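Local coordinates for protein her-1 (Caenorhabditis elegans, PDB 1SZH) that dictates male development, probably acting directly in cell signalling during sex determination, and inhibits the function of TRA-2A, at residues V58-A61 with K65-I68; S73-V78 with E127-L132; Y50-L55 with A106-S111. The protein carries 2 engineered substitutions. One frame throughout, in Å; residues are numbered along the deposited sequence.

Interaction 1: residues V58-A61 with K65-I68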
loop_
_atom_site.group_PDB
_atom_site.type_symbol
_atom_site.label_atom_id
_atom_site.label_comp_id
_atom_site.label_asym_id
_atom_site.label_seq_id
_atom_site.Cartn_x
_atom_site.Cartn_y
_atom_site.Cartn_z
ATOM N N VAL A 58 -8.144 11.683 -3.915
ATOM C CA VAL A 58 -7.865 13.025 -4.443
ATOM C C VAL A 58 -6.661 13.004 -5.390
ATOM O O VAL A 58 -6.731 13.501 -6.510
ATOM C CB VAL A 58 -7.604 14.050 -3.313
ATOM C CG1 VAL A 58 -7.258 15.419 -3.921
ATOM C CG2 VAL A 58 -8.797 14.155 -2.408
ATOM N N LEU A 59 -5.554 12.396 -4.973
ATOM C CA LEU A 59 -4.347 12.360 -5.803
ATOM C C LEU A 59 -4.534 11.676 -7.140
ATOM O O LEU A 59 -3.985 12.111 -8.146
ATOM C CB LEU A 59 -3.213 11.622 -5.066
ATOM C CG LEU A 59 -2.713 12.285 -3.774
ATOM C CD1 LEU A 59 -1.687 11.353 -3.114
ATOM C CD2 LEU A 59 -2.071 13.624 -4.072
ATOM N N PHE A 60 -5.324 10.613 -7.150
ATOM C CA PHE A 60 -5.507 9.832 -8.361
ATOM C C PHE A 60 -6.933 9.921 -8.915
ATOM O O PHE A 60 -7.427 8.982 -9.521
ATOM C CB PHE A 60 -5.116 8.383 -8.064
ATOM C CG PHE A 60 -3.665 8.235 -7.637
ATOM C CD1 PHE A 60 -3.334 7.682 -6.405
ATOM C CD2 PHE A 60 -2.632 8.703 -8.454
ATOM C CE1 PHE A 60 -1.994 7.615 -5.983
ATOM C CE2 PHE A 60 -1.286 8.637 -8.040
ATOM C CZ PHE A 60 -0.970 8.089 -6.808
ATOM N N ALA A 61 -7.572 11.065 -8.707
ATOM C CA ALA A 61 -8.943 11.268 -9.181
ATOM C C ALA A 61 -9.068 11.057 -10.695
ATOM O O ALA A 61 -10.021 10.437 -11.160
ATOM C CB ALA A 61 -9.411 12.666 -8.814
ATOM N N LYS A 65 -6.886 3.956 -11.996
ATOM C CA LYS A 65 -6.137 2.708 -12.078
ATOM C C LYS A 65 -4.817 2.786 -11.312
ATOM O O LYS A 65 -4.128 1.783 -11.153
ATOM C CB LYS A 65 -5.847 2.359 -13.536
ATOM C CG LYS A 65 -7.097 2.083 -14.366
ATOM C CD LYS A 65 -7.804 0.829 -13.894
ATOM C CE LYS A 65 -8.888 0.401 -14.873
ATOM N NZ LYS A 65 -9.438 -0.934 -14.504
ATOM N N LYS A 66 -4.440 3.975 -10.870
ATOM C CA LYS A 66 -3.184 4.097 -10.114
ATOM C C LYS A 66 -3.382 3.765 -8.636
ATOM O O LYS A 66 -2.408 3.621 -7.893
ATOM C CB LYS A 66 -2.619 5.510 -10.218
ATOM C CG LYS A 66 -2.162 5.889 -11.604
ATOM C CD LYS A 66 -1.399 7.197 -11.564
ATOM C CE LYS A 66 -0.770 7.545 -12.914
ATOM N NZ LYS A 66 -0.137 8.908 -12.907
ATOM N N LYS A 67 -4.633 3.656 -8.209
ATOM C CA LYS A 67 -4.948 3.361 -6.819
ATOM C C LYS A 67 -4.830 1.878 -6.493
ATOM O O LYS A 67 -5.007 1.020 -7.372
ATOM C CB LYS A 67 -6.386 3.808 -6.489
ATOM C CG LYS A 67 -6.633 5.289 -6.676
ATOM C CD LYS A 67 -7.948 5.761 -6.065
ATOM C CE LYS A 67 -9.147 5.301 -6.844
ATOM N NZ LYS A 67 -10.387 6.032 -6.393
ATOM N N ILE A 68 -4.542 1.582 -5.224
ATOM C CA ILE A 68 -4.497 0.198 -4.746
ATOM C C ILE A 68 -5.251 0.159 -3.433
ATOM O O ILE A 68 -5.015 0.987 -2.543
ATOM C CB ILE A 68 -3.069 -0.317 -4.521
ATOM C CG1 ILE A 68 -2.389 -0.510 -5.884
ATOM C CG2 ILE A 68 -3.114 -1.678 -3.772
ATOM C CD1 ILE A 68 -0.928 -0.863 -5.781
#

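Interaction 2: residues S73-V78 with E127-L132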
loop_
_atom_site.group_PDB
_atom_site.type_symbol
_atom_site.label_atom_id
_atom_site.label_comp_id
_atom_site.label_asym_id
_atom_site.label_seq_id
_atom_site.Cartn_x
_atom_site.Cartn_y
_atom_site.Cartn_z
ATOM N N SER A 73 -2.534 -4.654 1.347
ATOM C CA SER A 73 -1.240 -4.673 2.015
ATOM C C SER A 73 -1.053 -5.944 2.843
ATOM O O SER A 73 0.081 -6.356 3.098
ATOM C CB SER A 73 -1.058 -3.430 2.893
ATOM O OG SER A 73 -2.034 -3.379 3.926
ATOM N N VAL A 74 -2.148 -6.588 3.236
ATOM C CA VAL A 74 -2.025 -7.816 4.031
ATOM C C VAL A 74 -1.391 -8.946 3.207
ATOM O O VAL A 74 -0.802 -9.877 3.755
ATOM C CB VAL A 74 -3.402 -8.271 4.572
ATOM C CG1 VAL A 74 -4.088 -7.132 5.338
ATOM C CG2 VAL A 74 -4.264 -8.742 3.445
ATOM N N CYS A 75 -1.472 -8.843 1.890
ATOM C CA CYS A 75 -0.907 -9.865 1.005
ATOM C C CYS A 75 0.618 -9.909 1.062
ATOM O O CYS A 75 1.264 -10.903 0.712
ATOM C CB CYS A 75 -1.356 -9.600 -0.428
ATOM S SG CYS A 75 -3.144 -9.627 -0.666
ATOM N N CYS A 76 1.206 -8.810 1.508
ATOM C CA CYS A 76 2.655 -8.710 1.593
ATOM C C CYS A 76 3.310 -9.777 2.481
ATOM O O CYS A 76 4.487 -10.095 2.298
ATOM C CB CYS A 76 3.023 -7.340 2.152
ATOM S SG CYS A 76 2.687 -5.950 1.086
ATOM N N SER A 77 2.559 -10.305 3.442
ATOM C CA SER A 77 3.089 -11.293 4.364
ATOM C C SER A 77 3.633 -12.516 3.665
ATOM O O SER A 77 4.490 -13.215 4.212
ATOM C CB SER A 77 2.006 -11.716 5.361
ATOM O OG SER A 77 1.659 -10.607 6.169
ATOM N N VAL A 78 3.168 -12.768 2.446
ATOM C CA VAL A 78 3.638 -13.965 1.753
ATOM C C VAL A 78 5.126 -13.971 1.446
ATOM O O VAL A 78 5.737 -15.025 1.343
ATOM C CB VAL A 78 2.874 -14.222 0.437
ATOM C CG1 VAL A 78 3.331 -13.288 -0.672
ATOM C CG2 VAL A 78 3.067 -15.669 0.025
ATOM N N GLU A 127 0.065 -11.696 -5.983
ATOM C CA GLU A 127 -0.904 -11.216 -6.953
ATOM C C GLU A 127 -2.220 -11.984 -6.819
ATOM O O GLU A 127 -3.293 -11.395 -6.942
ATOM C CB GLU A 127 -0.334 -11.332 -8.366
ATOM C CG GLU A 127 0.795 -10.319 -8.666
ATOM C CD GLU A 127 0.291 -8.908 -8.973
ATOM O OE1 GLU A 127 -0.312 -8.258 -8.086
ATOM O OE2 GLU A 127 0.501 -8.439 -10.115
ATOM N N LYS A 128 -2.129 -13.280 -6.549
ATOM C CA LYS A 128 -3.357 -14.082 -6.384
ATOM C C LYS A 128 -4.138 -13.605 -5.151
ATOM O O LYS A 128 -5.367 -13.518 -5.154
ATOM C CB LYS A 128 -2.993 -15.565 -6.276
ATOM C CG LYS A 128 -4.189 -16.515 -6.115
ATOM C CD LYS A 128 -3.714 -17.952 -6.328
ATOM C CE LYS A 128 -4.870 -18.912 -6.534
ATOM N NZ LYS A 128 -4.346 -20.268 -6.856
ATOM N N CYS A 129 -3.430 -13.307 -4.070
ATOM C CA CYS A 129 -4.062 -12.794 -2.870
ATOM C C CYS A 129 -4.815 -11.498 -3.216
ATOM O O CYS A 129 -5.933 -11.301 -2.752
ATOM C CB CYS A 129 -2.971 -12.533 -1.810
ATOM S SG CYS A 129 -3.487 -11.806 -0.268
ATOM N N ARG A 130 -4.205 -10.612 -4.007
ATOM C CA ARG A 130 -4.881 -9.374 -4.377
ATOM C C ARG A 130 -6.152 -9.664 -5.188
ATOM O O ARG A 130 -7.178 -9.018 -4.971
ATOM C CB ARG A 130 -3.956 -8.458 -5.175
ATOM C CG ARG A 130 -2.778 -7.876 -4.362
ATOM C CD ARG A 130 -2.001 -6.870 -5.237
ATOM N NE ARG A 130 -2.844 -5.726 -5.560
ATOM C CZ ARG A 130 -2.860 -5.096 -6.727
ATOM N NH1 ARG A 130 -2.066 -5.488 -7.721
ATOM N NH2 ARG A 130 -3.690 -4.073 -6.903
ATOM N N SER A 131 -6.064 -10.618 -6.118
ATOM C CA SER A 131 -7.223 -10.995 -6.937
ATOM C C SER A 131 -8.341 -11.554 -6.066
ATOM O O SER A 131 -9.505 -11.188 -6.242
ATOM C CB SER A 131 -6.820 -12.037 -7.986
ATOM O OG SER A 131 -6.015 -11.437 -8.988
ATOM N N LEU A 132 -8.008 -12.432 -5.120
ATOM C CA LEU A 132 -9.033 -12.992 -4.229
ATOM C C LEU A 132 -9.709 -11.886 -3.389
ATOM O O LEU A 132 -10.929 -11.920 -3.175
ATOM C CB LEU A 132 -8.427 -14.051 -3.303
ATOM C CG LEU A 132 -8.159 -15.427 -3.929
ATOM C CD1 LEU A 132 -7.614 -16.337 -2.844
ATOM C CD2 LEU A 132 -9.441 -16.006 -4.521
#

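Interaction 3: residues Y50-L55 with A106-S111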
loop_
_atom_site.group_PDB
_atom_site.type_symbol
_atom_site.label_atom_id
_atom_site.label_comp_id
_atom_site.label_asym_id
_atom_site.label_seq_id
_atom_site.Cartn_x
_atom_site.Cartn_y
_atom_site.Cartn_z
ATOM N N TYR A 50 -8.476 5.402 6.803
ATOM C CA TYR A 50 -9.445 6.218 6.077
ATOM C C TYR A 50 -8.771 7.411 5.414
ATOM O O TYR A 50 -9.144 7.805 4.287
ATOM C CB TYR A 50 -10.584 6.612 7.024
ATOM C CG TYR A 50 -11.309 5.376 7.550
ATOM C CD1 TYR A 50 -11.654 5.251 8.886
ATOM C CD2 TYR A 50 -11.608 4.313 6.695
ATOM C CE1 TYR A 50 -12.270 4.080 9.372
ATOM C CE2 TYR A 50 -12.219 3.147 7.164
ATOM C CZ TYR A 50 -12.552 3.044 8.501
ATOM O OH TYR A 50 -13.159 1.888 8.958
ATOM N N VAL A 51 -7.763 7.985 6.066
ATOM C CA VAL A 51 -7.032 9.095 5.464
ATOM C C VAL A 51 -6.325 8.597 4.204
ATOM O O VAL A 51 -6.229 9.299 3.197
ATOM C CB VAL A 51 -6.022 9.682 6.460
ATOM C CG1 VAL A 51 -5.149 10.772 5.798
ATOM C CG2 VAL A 51 -6.788 10.240 7.660
ATOM N N TYR A 52 -5.807 7.376 4.252
ATOM C CA TYR A 52 -5.138 6.812 3.079
ATOM C C TYR A 52 -6.094 6.769 1.891
ATOM O O TYR A 52 -5.743 7.135 0.760
ATOM C CB TYR A 52 -4.663 5.391 3.390
ATOM C CG TYR A 52 -4.206 4.535 2.198
ATOM C CD1 TYR A 52 -2.858 4.347 1.910
ATOM C CD2 TYR A 52 -5.148 3.915 1.363
ATOM C CE1 TYR A 52 -2.449 3.514 0.821
ATOM C CE2 TYR A 52 -4.759 3.114 0.295
ATOM C CZ TYR A 52 -3.405 2.923 0.027
ATOM O OH TYR A 52 -3.014 2.104 -1.012
ATOM N N LYS A 53 -7.325 6.330 2.156
ATOM C CA LYS A 53 -8.305 6.221 1.083
ATOM C C LYS A 53 -8.696 7.591 0.555
ATOM O O LYS A 53 -8.818 7.779 -0.659
ATOM C CB LYS A 53 -9.525 5.461 1.600
ATOM C CG LYS A 53 -9.161 4.047 2.002
ATOM C CD LYS A 53 -10.343 3.282 2.529
ATOM C CE LYS A 53 -9.950 1.844 2.848
ATOM N NZ LYS A 53 -11.120 1.024 3.297
ATOM N N CYS A 54 -8.857 8.551 1.458
ATOM C CA CYS A 54 -9.200 9.912 1.051
ATOM C C CYS A 54 -8.061 10.473 0.166
ATOM O O CYS A 54 -8.305 11.042 -0.907
ATOM C CB CYS A 54 -9.407 10.758 2.307
ATOM S SG CYS A 54 -9.932 12.470 2.025
ATOM N N LEU A 55 -6.810 10.340 0.617
ATOM C CA LEU A 55 -5.693 10.848 -0.165
ATOM C C LEU A 55 -5.608 10.200 -1.546
ATOM O O LEU A 55 -5.405 10.879 -2.549
ATOM C CB LEU A 55 -4.359 10.676 0.594
ATOM C CG LEU A 55 -4.252 11.518 1.871
ATOM C CD1 LEU A 55 -2.924 11.140 2.559
ATOM C CD2 LEU A 55 -4.262 13.005 1.567
ATOM N N ALA A 106 1.852 1.148 -10.366
ATOM C CA ALA A 106 2.979 0.675 -11.151
ATOM C C ALA A 106 4.307 0.784 -10.427
ATOM O O ALA A 106 5.122 -0.140 -10.473
ATOM C CB ALA A 106 3.038 1.422 -12.480
ATOM N N THR A 107 4.509 1.900 -9.742
ATOM C CA THR A 107 5.756 2.110 -9.018
ATOM C C THR A 107 5.889 1.108 -7.874
ATOM O O THR A 107 6.950 0.527 -7.677
ATOM C CB THR A 107 5.836 3.549 -8.488
ATOM O OG1 THR A 107 5.837 4.446 -9.601
ATOM C CG2 THR A 107 7.126 3.764 -7.679
ATOM N N ARG A 108 4.808 0.888 -7.134
ATOM C CA ARG A 108 4.863 -0.078 -6.039
ATOM C C ARG A 108 5.127 -1.477 -6.585
ATOM O O ARG A 108 6.000 -2.192 -6.094
ATOM C CB ARG A 108 3.535 -0.178 -5.293
ATOM C CG ARG A 108 2.996 1.079 -4.680
ATOM C CD ARG A 108 1.702 0.712 -3.978
ATOM N NE ARG A 108 1.043 1.902 -3.423
ATOM C CZ ARG A 108 -0.026 1.840 -2.640
ATOM N NH1 ARG A 108 -0.577 0.656 -2.325
ATOM N NH2 ARG A 108 -0.526 2.958 -2.140
ATOM N N LEU A 109 4.340 -1.882 -7.584
ATOM C CA LEU A 109 4.457 -3.229 -8.104
ATOM C C LEU A 109 5.793 -3.513 -8.760
ATOM O O LEU A 109 6.307 -4.629 -8.655
ATOM C CB LEU A 109 3.274 -3.551 -9.031
ATOM C CG LEU A 109 1.902 -3.548 -8.339
ATOM C CD1 LEU A 109 0.790 -3.747 -9.382
ATOM C CD2 LEU A 109 1.831 -4.649 -7.283
ATOM N N ASP A 110 6.369 -2.521 -9.425
ATOM C CA ASP A 110 7.674 -2.721 -10.047
ATOM C C ASP A 110 8.710 -3.006 -8.953
ATOM O O ASP A 110 9.564 -3.882 -9.110
ATOM C CB ASP A 110 8.105 -1.483 -10.845
ATOM C CG ASP A 110 7.293 -1.293 -12.116
ATOM O OD1 ASP A 110 6.705 -2.281 -12.614
ATOM O OD2 ASP A 110 7.260 -0.152 -12.623
ATOM N N SER A 111 8.623 -2.282 -7.836
ATOM C CA SER A 111 9.592 -2.462 -6.744
ATOM C C SER A 111 9.390 -3.797 -6.050
ATOM O O SER A 111 10.359 -4.494 -5.746
ATOM C CB SER A 111 9.471 -1.290 -5.742
ATOM O OG SER A 111 10.359 -1.493 -4.649
#

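Interaction 1: residues V58-A61 with K65-I68
Just beyond the last turn of helix 47-59, the ring of Phe60 packs against the aliphatic stems of Lys66 and Lys67. The segment opens at Val58, still helical, which directs CB away from the lysines. Leu59 follows in the last turn, and its CB lies over the centre of one face of the Phe60 ring. At Phe60 the backbone leaves the helix. Its CB points toward 65-68, and with CG opposite the carbonyl carbon (chi1 -61°) the ring is laid beside the lysine stems. Lys66 lies across the other face, its long axis roughly perpendicular to the phenylalanine side chain. Its CB makes a CH-pi contact 4.0 Å from the centroid of the Phe60 ring, while Lys66 CD follows the rim at 3.8 Å from Phe60 CE2. An extended lysine suits this place because its methylenes can lie on the aromatic surface while the ammonium reaches past the ring, to a salt bridge with Glu63. Lys67 runs the opposite way alongside Phe60, its CG 3.7 Å from Phe60 CB. After Phe60, Ala61 N gives a weak hydrogen bond to Val58 O. Around this short loop, Val58 and Leu59 rest on helix 8-18, and Lys66 is hydrogen-bonded through its backbone to Ala105 at the start of helix 105-115.

Interaction 2: residues S73-V78 with E127-L132
Cys75 turns SG opposite its carbonyl carbon (chi1 -60°) and Cys129 turns SG opposite its backbone nitrogen (chi1 177°), and these two settings bring the sulfurs together in a disulfide. The SG atoms of Cys75 and Cys129 are 2.2 Å apart, and the bond twists in the left-handed sense with chi3 -78°. The two backbones run close here, 5.8 Å between the CA atoms of Cys75 and Cys129. Segment 73-78 belongs to the extended 3-10 helix of HER-1, as i to i+3 bonds such as Cys76 N to Ser73 O attest. Cys75 SG also rests against Arg130, the residue after Cys129, 3.6 Å from Arg130 N and 4.1 Å from Arg130 CG. Arg130 then bends toward two acids: NE forms a salt bridge with Asp72, and NH1 another with Glu127, 3.3 Å from OE1 and on its syn lone pair. The adjacent Cys76 points away to a second disulfide with Cys94. Cysteine suits position 75 because its thiol, one methylene from the backbone, can be oxidised to a covalent bond between closely spaced segments, here some fifty residues apart in sequence, a chemistry well suited to a secreted protein.

Interaction 3: residues Y50-L55 with A106-S111
Tyr52 and Arg108 reach for each other from opposite directions, and the phenol oxygen is held by both terminal nitrogens of the guanidinium. Arg108 NH2 donates to Tyr52 OH over 2.9 Å with an N-H...O angle of 151°, and Arg108 NH1 donates to the same Tyr52 OH over 3.1 Å along a more bent path. The oxygen sits close to the guanidinium plane, whereas the phenol ring is turned 57° from that plane, so the two groups join end-on and do not stack. This forked grip restrains the guanidinium from rotating, and the nearby positive charge would probably polarise the hydroxyl. Long side chains are needed here, since the CA atoms of Tyr52 and Arg108 are 15.2 Å apart. HER-1 combines an overhand three-helix bundle with a left-handed antiparallel four-helix bundle, and this contact, near the centre of the chain, links helix 47-59 to helix 105-115, whose backbones are far apart here. Tyrosine spans its share by setting CG opposite the backbone nitrogen (chi1 167°), while arginine covers the rest with a chain extended as far as NE. In the next shell, Tyr52 OH donates a hydrogen bond to Ile68 O, Arg108 NE donates to Ile103 O, and Arg108 NH2 makes a weak hydrogen bond to Ser100 O. Leu70 and Pro101 touch the tyrosine side chain.

Interactions 1 and 3 share helix 47-59 and have centres about 8 Å apart; along the chain, the first is nested inside the loop closed by the third. Ile68 joins them directly, through the bond its O accepts from Tyr52 and through its CB, which packs 3.5 Å from Arg108 NH1. The same isoleucine reaches interaction 2, whose centre is about 19 Å from that of interaction 1, through Ile68 CG1 and Arg130 NH2 at 3.9 Å. Interactions 2 and 3, about 14 Å apart between centres, alternate their segments along the sequence and meet where Arg130 NH1 packs 3.7 Å from Leu109 CD1.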